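Local coordinates for protein type C neurotoxin (Clostridium botulinum, PDB 3PME) that forms the receptor-binding domain of a botulinum C/D mosaic neurotoxin, which probably attaches the toxin to gangliosides and lipid of nerve-cell membranes, at residues Val71-Lys76 with Phe141-Thr146; Lys121-Asp126 with Gly151-Tyr156. One frame throughout, in Å; residues are numbered along the deposited sequence.

Contact 1 of 2, residues Val71-Lys76 with Phe141-Thr146; sequences VSFWIK and FFVTIT
The first torsions set F73 and F141 alike: each ring carbon CG lies between the backbone N and the carbonyl carbon, chi1 56° and 61°. This crowded position folds each ring over its cross-strand partner. V143 CB sits over one face of the F73 ring, offset toward the rim, 4.0 Å from the centroid. F73 CZ also meets V143 CG1. I75 CG2 lies in the same way over the F141 ring and comes 3.5 Å from F141 CZ. In both pairs the two side chains run side by side and point the same way. I75 CG2 also touches V143 CG2, so the two pairs join into one apolar layer.

The other face of the sheet carries S72, W74, F142 and T144. W74 CG is anti to its carbonyl carbon, which swings the indole across to the neighbouring strand. F142 CB sits squarely over the six-membered ring of W74, 3.6 Å from its centroid. F142 CG, anti to its backbone N (chi1 180°), carries the phenyl ring on toward W74 NE1 and S72. The two aromatic planes are oblique. F142 CD1 lies 3.3 Å from W74 NE1, and F142 CZ 3.8 Å from S72 CB. W74 NE1 is hydrogen-bonded to Q217.

Six backbone hydrogen bonds tie the antiparallel strands. They join V71 with I145, F73 with V143 and I75 with F141, both ways in each pair. V143 N to F73 O is 2.8 Å and nearly along the C=O axis. S72-T144 and W74-F142 are the non-hydrogen-bonded pairs between them.

The pair lies inside a sheet of the concanavalin-like N-terminal subdomain. Strand 193-201 flanks 71-76, and strand 152-157 flanks 141-146. Helix 207-218 covers the W74 and F142 face, where Y214 meets the W74 ring and V213 touches F142.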
ATOM      1  N   VAL A  71      -1.081  16.125 -12.733  1.00 19.08           N
ATOM      2  CA  VAL A  71      -0.012  15.154 -12.675  1.00 20.57           C
ATOM      3  C   VAL A  71      -0.475  14.085 -11.694  1.00 18.36           C
ATOM      4  O   VAL A  71      -0.922  14.421 -10.602  1.00 19.05           O
ATOM      5  CB  VAL A  71       1.284  15.797 -12.165  1.00 19.37           C
ATOM      6  CG1 VAL A  71       2.358  14.743 -12.042  1.00 22.29           C
ATOM      7  CG2 VAL A  71       1.725  16.957 -13.097  1.00 19.33           C
ATOM      8  N   SER A  72      -0.406  12.813 -12.073  1.00 17.77           N
ATOM      9  CA  SER A  72      -0.781  11.753 -11.144  1.00 18.59           C
ATOM     10  C   SER A  72       0.262  10.644 -11.126  1.00 19.07           C
ATOM     11  O   SER A  72       0.911  10.380 -12.125  1.00 19.40           O
ATOM     12  CB  SER A  72      -2.160  11.184 -11.476  1.00 20.71           C
ATOM     13  OG  SER A  72      -2.133  10.426 -12.676  1.00 20.73           O
ATOM     14  N   PHE A  73       0.427  10.008  -9.971  1.00 18.26           N
ATOM     15  CA  PHE A  73       1.360   8.888  -9.829  1.00 16.52           C
ATOM     16  C   PHE A  73       1.182   8.331  -8.438  1.00 17.12           C
ATOM     17  O   PHE A  73       0.609   8.999  -7.580  1.00 17.53           O
ATOM     18  CB  PHE A  73       2.814   9.352  -9.987  1.00 19.48           C
ATOM     19  CG  PHE A  73       3.212  10.462  -9.040  1.00 18.06           C
ATOM     20  CD1 PHE A  73       2.995  11.791  -9.386  1.00 18.00           C
ATOM     21  CD2 PHE A  73       3.810  10.184  -7.820  1.00 17.88           C
ATOM     22  CE1 PHE A  73       3.349  12.820  -8.530  1.00 19.56           C
ATOM     23  CE2 PHE A  73       4.176  11.207  -6.948  1.00 19.66           C
ATOM     24  CZ  PHE A  73       3.938  12.544  -7.304  1.00 18.20           C
ATOM     25  N   TRP A  74       1.671   7.112  -8.205  1.00 16.31           N
ATOM     26  CA  TRP A  74       1.739   6.581  -6.848  1.00 17.42           C
ATOM     27  C   TRP A  74       3.186   6.641  -6.405  1.00 16.09           C
ATOM     28  O   TRP A  74       4.100   6.534  -7.222  1.00 17.72           O
ATOM     29  CB  TRP A  74       1.273   5.119  -6.796  1.00 16.92           C
ATOM     30  CG  TRP A  74      -0.110   4.903  -7.292  1.00 15.78           C
ATOM     31  CD1 TRP A  74      -0.566   5.092  -8.564  1.00 16.86           C
ATOM     32  CD2 TRP A  74      -1.227   4.443  -6.527  1.00 16.27           C
ATOM     33  NE1 TRP A  74      -1.895   4.779  -8.637  1.00 16.82           N
ATOM     34  CE2 TRP A  74      -2.331   4.384  -7.398  1.00 18.11           C
ATOM     35  CE3 TRP A  74      -1.400   4.068  -5.186  1.00 16.64           C
ATOM     36  CZ2 TRP A  74      -3.595   3.975  -6.973  1.00 17.97           C
ATOM     37  CZ3 TRP A  74      -2.655   3.654  -4.765  1.00 17.45           C
ATOM     38  CH2 TRP A  74      -3.736   3.610  -5.656  1.00 19.33           C
ATOM     39  N   ILE A  75       3.406   6.775  -5.105  1.00 15.94           N
ATOM     40  CA  ILE A  75       4.756   6.808  -4.572  1.00 15.03           C
ATOM     41  C   ILE A  75       4.821   5.995  -3.268  1.00 16.47           C
ATOM     42  O   ILE A  75       3.824   5.866  -2.548  1.00 17.73           O
ATOM     43  CB  ILE A  75       5.229   8.277  -4.370  1.00 15.81           C
ATOM     44  CG1 ILE A  75       6.741   8.354  -4.110  1.00 17.56           C
ATOM     45  CG2 ILE A  75       4.388   8.985  -3.296  1.00 17.13           C
ATOM     46  CD1 ILE A  75       7.312   9.767  -4.309  1.00 20.28           C
ATOM     47  N   LYS A  76       6.004   5.451  -2.999  1.00 16.59           N
ATOM     48  CA  LYS A  76       6.261   4.615  -1.829  1.00 16.12           C
ATOM     49  C   LYS A  76       7.674   4.973  -1.386  1.00 17.22           C
ATOM     50  O   LYS A  76       8.625   4.789  -2.147  1.00 18.18           O
ATOM     51  CB  LYS A  76       6.167   3.136  -2.212  1.00 17.24           C
ATOM     52  CG  LYS A  76       6.540   2.173  -1.100  1.00 17.94           C
ATOM     53  CD  LYS A  76       6.253   0.742  -1.549  1.00 17.08           C
ATOM     54  CE  LYS A  76       6.672  -0.287  -0.486  1.00 18.55           C
ATOM     55  NZ  LYS A  76       8.155  -0.421  -0.432  1.00 18.35           N
ATOM     56  N   PHE A 141       1.032   5.416  -1.803  1.00 17.57           N
ATOM     57  CA  PHE A 141      -0.135   6.301  -1.825  1.00 17.23           C
ATOM     58  C   PHE A 141      -0.232   7.023  -3.162  1.00 15.86           C
ATOM     59  O   PHE A 141       0.771   7.192  -3.854  1.00 16.09           O
ATOM     60  CB  PHE A 141      -0.191   7.256  -0.619  1.00 14.81           C
ATOM     61  CG  PHE A 141       0.981   8.196  -0.499  1.00 17.04           C
ATOM     62  CD1 PHE A 141       2.135   7.813   0.168  1.00 17.80           C
ATOM     63  CD2 PHE A 141       0.897   9.508  -0.972  1.00 16.82           C
ATOM     64  CE1 PHE A 141       3.205   8.688   0.314  1.00 17.71           C
ATOM     65  CE2 PHE A 141       1.957  10.400  -0.824  1.00 17.33           C
ATOM     66  CZ  PHE A 141       3.115   9.995  -0.178  1.00 18.41           C
ATOM     67  N   PHE A 142      -1.456   7.384  -3.526  1.00 17.90           N
ATOM     68  CA  PHE A 142      -1.755   7.983  -4.829  1.00 15.32           C
ATOM     69  C   PHE A 142      -1.757   9.511  -4.729  1.00 17.28           C
ATOM     70  O   PHE A 142      -2.481  10.104  -3.916  1.00 18.91           O
ATOM     71  CB  PHE A 142      -3.103   7.470  -5.332  1.00 17.65           C
ATOM     72  CG  PHE A 142      -3.510   8.028  -6.669  1.00 18.89           C
ATOM     73  CD1 PHE A 142      -2.687   7.874  -7.777  1.00 18.16           C
ATOM     74  CD2 PHE A 142      -4.723   8.689  -6.813  1.00 18.69           C
ATOM     75  CE1 PHE A 142      -3.062   8.384  -9.020  1.00 20.63           C
ATOM     76  CE2 PHE A 142      -5.107   9.193  -8.046  1.00 19.07           C
ATOM     77  CZ  PHE A 142      -4.277   9.040  -9.150  1.00 17.93           C
ATOM     78  N   VAL A 143      -0.934  10.133  -5.561  1.00 15.74           N
ATOM     79  CA  VAL A 143      -0.807  11.589  -5.572  1.00 15.47           C
ATOM     80  C   VAL A 143      -1.434  12.146  -6.835  1.00 17.90           C
ATOM     81  O   VAL A 143      -1.296  11.571  -7.925  1.00 18.30           O
ATOM     82  CB  VAL A 143       0.678  12.016  -5.520  1.00 16.63           C
ATOM     83  CG1 VAL A 143       0.828  13.545  -5.645  1.00 19.06           C
ATOM     84  CG2 VAL A 143       1.336  11.503  -4.238  1.00 18.60           C
ATOM     85  N   THR A 144      -2.131  13.269  -6.699  1.00 17.04           N
ATOM     86  CA  THR A 144      -2.598  13.982  -7.882  1.00 16.98           C
ATOM     87  C   THR A 144      -2.468  15.463  -7.618  1.00 16.82           C
ATOM     88  O   THR A 144      -2.952  15.971  -6.597  1.00 18.87           O
ATOM     89  CB  THR A 144      -4.057  13.680  -8.242  1.00 18.25           C
ATOM     90  OG1 THR A 144      -4.293  12.269  -8.192  1.00 19.45           O
ATOM     91  CG2 THR A 144      -4.350  14.191  -9.655  1.00 18.83           C
ATOM     92  N   ILE A 145      -1.788  16.138  -8.532  1.00 17.67           N
ATOM     93  CA  ILE A 145      -1.652  17.589  -8.472  1.00 17.02           C
ATOM     94  C   ILE A 145      -2.428  18.178  -9.639  1.00 19.50           C
ATOM     95  O   ILE A 145      -2.195  17.784 -10.779  1.00 22.03           O
ATOM     96  CB  ILE A 145      -0.189  18.031  -8.646  1.00 20.77           C
ATOM     97  CG1 ILE A 145       0.752  17.267  -7.712  1.00 27.11           C
ATOM     98  CG2 ILE A 145      -0.067  19.550  -8.435  1.00 22.38           C
ATOM     99  CD1 ILE A 145       0.502  17.537  -6.297  1.00 27.46           C
ATOM    100  N   THR A 146      -3.346  19.109  -9.368  1.00 19.45           N
ATOM    101  CA  THR A 146      -3.963  19.865 -10.467  1.00 19.65           C
ATOM    102  C   THR A 146      -3.434  21.297 -10.433  1.00 20.36           C
ATOM    103  O   THR A 146      -3.157  21.849  -9.361  1.00 20.75           O
ATOM    104  CB  THR A 146      -5.516  19.844 -10.439  1.00 20.32           C
ATOM    105  OG1 THR A 146      -5.998  20.541  -9.278  1.00 23.25           O
ATOM    106  CG2 THR A 146      -6.050  18.408 -10.425  1.00 24.33           C
TER

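Contact 2 of 2, residues Lys121-Asp126 with Gly151-Tyr156; sequences KSLIFD and GYMKLY
L123 fills the tight middle of this contact. Its CG is anti to the carbonyl carbon (chi1 -66°), and the side chain reaches across to the backbone of 153-155. L123 CD1 lies 3.6 Å from K154 C, and CD2 is equally close to M153 O. L123 CD1 also touches M153 CG and L155 CB, so it lodges between these two side chains.

M153 slides past L123 in the opposite direction. Its CG takes the crowded position between backbone N and carbonyl carbon (chi1 57°), and the chain is extended beyond. The methyl CE therefore arrives at the other strand, 3.3 Å from K121 O and 3.6 Å from K121 CB.

No hydrogen bond crosses. The strand axes come within 7.6 Å and run nearly parallel, at 14°. The strands belong to two different antiparallel sheets, packed face to face as in the jelly-roll sandwich of concanavalin-like domains. G151 and Y152 both face N148 in a classic beta bulge at the start of strand 152-157.

Packing loosens at the F125 end and on the side turned away from 151-156. At F125 the touch is CB on L155 CD2, 3.6 Å apart, while the ring leads away. S122 and I124 point away and are partly exposed. Beyond CB the K121 chain bends away from the M153 methyl, and its NZ is hydrogen-bonded to R166 O and forms a salt bridge with D169.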
ATOM      1  N   LYS A 121       5.719  28.769  -5.278  1.00 19.97           N
ATOM      2  CA  LYS A 121       4.632  28.351  -4.393  1.00 23.30           C
ATOM      3  C   LYS A 121       4.760  26.851  -4.218  1.00 23.21           C
ATOM      4  O   LYS A 121       5.290  26.166  -5.092  1.00 21.89           O
ATOM      5  CB  LYS A 121       3.265  28.677  -5.000  1.00 22.15           C
ATOM      6  CG  LYS A 121       3.023  30.156  -5.253  1.00 24.17           C
ATOM      7  CD  LYS A 121       3.106  30.951  -3.960  1.00 25.94           C
ATOM      8  CE  LYS A 121       2.631  32.386  -4.161  1.00 32.75           C
ATOM      9  NZ  LYS A 121       1.142  32.476  -4.091  1.00 34.36           N
ATOM     10  N   SER A 122       4.287  26.333  -3.095  1.00 21.35           N
ATOM     11  CA  SER A 122       4.406  24.899  -2.851  1.00 19.52           C
ATOM     12  C   SER A 122       3.151  24.292  -2.239  1.00 22.51           C
ATOM     13  O   SER A 122       2.371  24.967  -1.556  1.00 23.86           O
ATOM     14  CB  SER A 122       5.612  24.614  -1.956  1.00 23.21           C
ATOM     15  OG  SER A 122       5.440  25.191  -0.681  1.00 32.66           O
ATOM     16  N   LEU A 123       2.959  23.004  -2.513  1.00 20.35           N
ATOM     17  CA  LEU A 123       1.971  22.186  -1.825  1.00 20.76           C
ATOM     18  C   LEU A 123       2.780  21.205  -1.004  1.00 18.99           C
ATOM     19  O   LEU A 123       3.699  20.585  -1.521  1.00 21.16           O
ATOM     20  CB  LEU A 123       1.121  21.418  -2.831  1.00 20.20           C
ATOM     21  CG  LEU A 123       0.225  22.274  -3.729  1.00 18.86           C
ATOM     22  CD1 LEU A 123      -0.212  21.445  -4.940  1.00 21.17           C
ATOM     23  CD2 LEU A 123      -0.974  22.743  -2.908  1.00 20.51           C
ATOM     24  N   ILE A 124       2.435  21.073   0.269  1.00 20.26           N
ATOM     25  CA  ILE A 124       3.196  20.228   1.174  1.00 22.18           C
ATOM     26  C   ILE A 124       2.253  19.266   1.878  1.00 22.31           C
ATOM     27  O   ILE A 124       1.196  19.662   2.367  1.00 24.41           O
ATOM     28  CB  ILE A 124       3.963  21.073   2.206  1.00 23.56           C
ATOM     29  CG1 ILE A 124       4.866  22.085   1.500  1.00 28.35           C
ATOM     30  CG2 ILE A 124       4.822  20.174   3.098  1.00 24.66           C
ATOM     31  CD1 ILE A 124       5.425  23.165   2.428  1.00 32.68           C
ATOM     32  N   PHE A 125       2.626  17.995   1.912  1.00 20.06           N
ATOM     33  CA  PHE A 125       1.821  17.001   2.606  1.00 21.18           C
ATOM     34  C   PHE A 125       2.703  16.148   3.510  1.00 20.81           C
ATOM     35  O   PHE A 125       3.670  15.519   3.056  1.00 19.84           O
ATOM     36  CB  PHE A 125       1.085  16.114   1.603  1.00 20.61           C
ATOM     37  CG  PHE A 125       0.264  15.026   2.233  1.00 20.60           C
ATOM     38  CD1 PHE A 125      -0.880  15.333   2.959  1.00 22.70           C
ATOM     39  CD2 PHE A 125       0.639  13.693   2.113  1.00 23.13           C
ATOM     40  CE1 PHE A 125      -1.642  14.332   3.533  1.00 21.58           C
ATOM     41  CE2 PHE A 125      -0.115  12.682   2.707  1.00 22.69           C
ATOM     42  CZ  PHE A 125      -1.252  13.000   3.415  1.00 20.96           C
ATOM     43  N   ASP A 126       2.359  16.125   4.794  1.00 21.37           N
ATOM     44  CA  ASP A 126       3.062  15.300   5.772  1.00 21.63           C
ATOM     45  C   ASP A 126       2.554  13.863   5.689  1.00 21.99           C
ATOM     46  O   ASP A 126       1.547  13.508   6.304  1.00 24.12           O
ATOM     47  CB  ASP A 126       2.823  15.872   7.170  1.00 23.51           C
ATOM     48  CG  ASP A 126       3.538  15.099   8.265  1.00 26.51           C
ATOM     49  OD1 ASP A 126       4.141  14.049   7.980  1.00 24.29           O
ATOM     50  OD2 ASP A 126       3.486  15.552   9.433  1.00 32.51           O
ATOM     51  N   GLY A 151      -5.956  30.248 -11.134  1.00 26.76           N
ATOM     52  CA  GLY A 151      -6.213  30.230  -9.711  1.00 28.11           C
ATOM     53  C   GLY A 151      -5.206  29.478  -8.877  1.00 23.94           C
ATOM     54  O   GLY A 151      -4.293  30.076  -8.298  1.00 22.01           O
ATOM     55  N   TYR A 152      -5.379  28.159  -8.813  1.00 24.85           N
ATOM     56  CA  TYR A 152      -4.732  27.356  -7.780  1.00 24.07           C
ATOM     57  C   TYR A 152      -4.069  26.096  -8.287  1.00 21.42           C
ATOM     58  O   TYR A 152      -4.430  25.534  -9.325  1.00 22.12           O
ATOM     59  CB  TYR A 152      -5.753  26.971  -6.700  1.00 23.92           C
ATOM     60  CG  TYR A 152      -6.469  28.188  -6.227  1.00 21.40           C
ATOM     61  CD1 TYR A 152      -7.541  28.678  -6.938  1.00 28.88           C
ATOM     62  CD2 TYR A 152      -6.022  28.897  -5.128  1.00 23.45           C
ATOM     63  CE1 TYR A 152      -8.164  29.821  -6.554  1.00 22.76           C
ATOM     64  CE2 TYR A 152      -6.655  30.058  -4.732  1.00 24.68           C
ATOM     65  CZ  TYR A 152      -7.729  30.500  -5.461  1.00 26.92           C
ATOM     66  OH  TYR A 152      -8.399  31.652  -5.122  1.00 28.14           O
ATOM     67  N   MET A 153      -3.086  25.650  -7.526  1.00 21.06           N
ATOM     68  CA  MET A 153      -2.667  24.266  -7.653  1.00 18.98           C
ATOM     69  C   MET A 153      -3.164  23.531  -6.414  1.00 20.90           C
ATOM     70  O   MET A 153      -3.229  24.096  -5.325  1.00 21.55           O
ATOM     71  CB  MET A 153      -1.166  24.160  -7.849  1.00 21.35           C
ATOM     72  CG  MET A 153      -0.339  24.787  -6.776  1.00 21.61           C
ATOM     73  SD  MET A 153       1.390  24.644  -7.245  1.00 29.78           S
ATOM     74  CE  MET A 153       2.149  25.312  -5.775  1.00 26.01           C
ATOM     75  N   LYS A 154      -3.552  22.276  -6.594  1.00 19.12           N
ATOM     76  CA  LYS A 154      -4.210  21.530  -5.544  1.00 17.47           C
ATOM     77  C   LYS A 154      -3.585  20.154  -5.444  1.00 16.68           C
ATOM     78  O   LYS A 154      -3.237  19.557  -6.456  1.00 19.64           O
ATOM     79  CB  LYS A 154      -5.700  21.395  -5.837  1.00 19.80           C
ATOM     80  CG  LYS A 154      -6.461  22.726  -5.688  1.00 22.23           C
ATOM     81  CD  LYS A 154      -7.769  22.747  -6.496  1.00 24.43           C
ATOM     82  CE  LYS A 154      -8.890  21.956  -5.838  1.00 24.49           C
ATOM     83  NZ  LYS A 154     -10.114  21.914  -6.708  1.00 28.83           N
ATOM     84  N   LEU A 155      -3.449  19.686  -4.212  1.00 16.89           N
ATOM     85  CA  LEU A 155      -2.844  18.390  -3.933  1.00 17.47           C
ATOM     86  C   LEU A 155      -3.878  17.419  -3.394  1.00 17.79           C
ATOM     87  O   LEU A 155      -4.523  17.681  -2.368  1.00 18.52           O
ATOM     88  CB  LEU A 155      -1.727  18.564  -2.907  1.00 18.30           C
ATOM     89  CG  LEU A 155      -1.093  17.264  -2.418  1.00 19.51           C
ATOM     90  CD1 LEU A 155      -0.551  16.482  -3.593  1.00 23.41           C
ATOM     91  CD2 LEU A 155       0.015  17.606  -1.449  1.00 23.12           C
ATOM     92  N   TYR A 156      -4.021  16.292  -4.094  1.00 17.36           N
ATOM     93  CA  TYR A 156      -4.933  15.219  -3.705  1.00 16.54           C
ATOM     94  C   TYR A 156      -4.110  14.019  -3.274  1.00 18.12           C
ATOM     95  O   TYR A 156      -3.110  13.705  -3.907  1.00 18.01           O
ATOM     96  CB  TYR A 156      -5.805  14.784  -4.883  1.00 18.50           C
ATOM     97  CG  TYR A 156      -6.812  15.827  -5.306  1.00 18.49           C
ATOM     98  CD1 TYR A 156      -6.413  16.941  -6.032  1.00 19.58           C
ATOM     99  CD2 TYR A 156      -8.153  15.698  -4.981  1.00 18.64           C
ATOM    100  CE1 TYR A 156      -7.330  17.904  -6.424  1.00 21.80           C
ATOM    101  CE2 TYR A 156      -9.086  16.679  -5.362  1.00 19.51           C
ATOM    102  CZ  TYR A 156      -8.653  17.768  -6.092  1.00 22.06           C
ATOM    103  OH  TYR A 156      -9.551  18.752  -6.479  1.00 23.29           O
TER

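Strand 141-148 of contact 1 and strand 152-157 of contact 2 are consecutive neighbours in one sheet, and the contact centres are 12 Å apart. Probable backbone hydrogen bonds join them: T144 O to Y156 N is 2.7 Å, and T146 O to K154 N is 2.8 Å. I145 CD1 lies 3.1 Å from L155 CD1, shorter than a normal methyl contact, so the packing here is tight and strained. L155 also touches V143, so the layer of F73, V143 and I75 in contact 1 continues into the inter-sheet core of contact 2. Contact 1 is wholly buried, contact 2 partly. A sulfate, probably from the crystallisation liquor, lies about 4 Å from the side chain of K154.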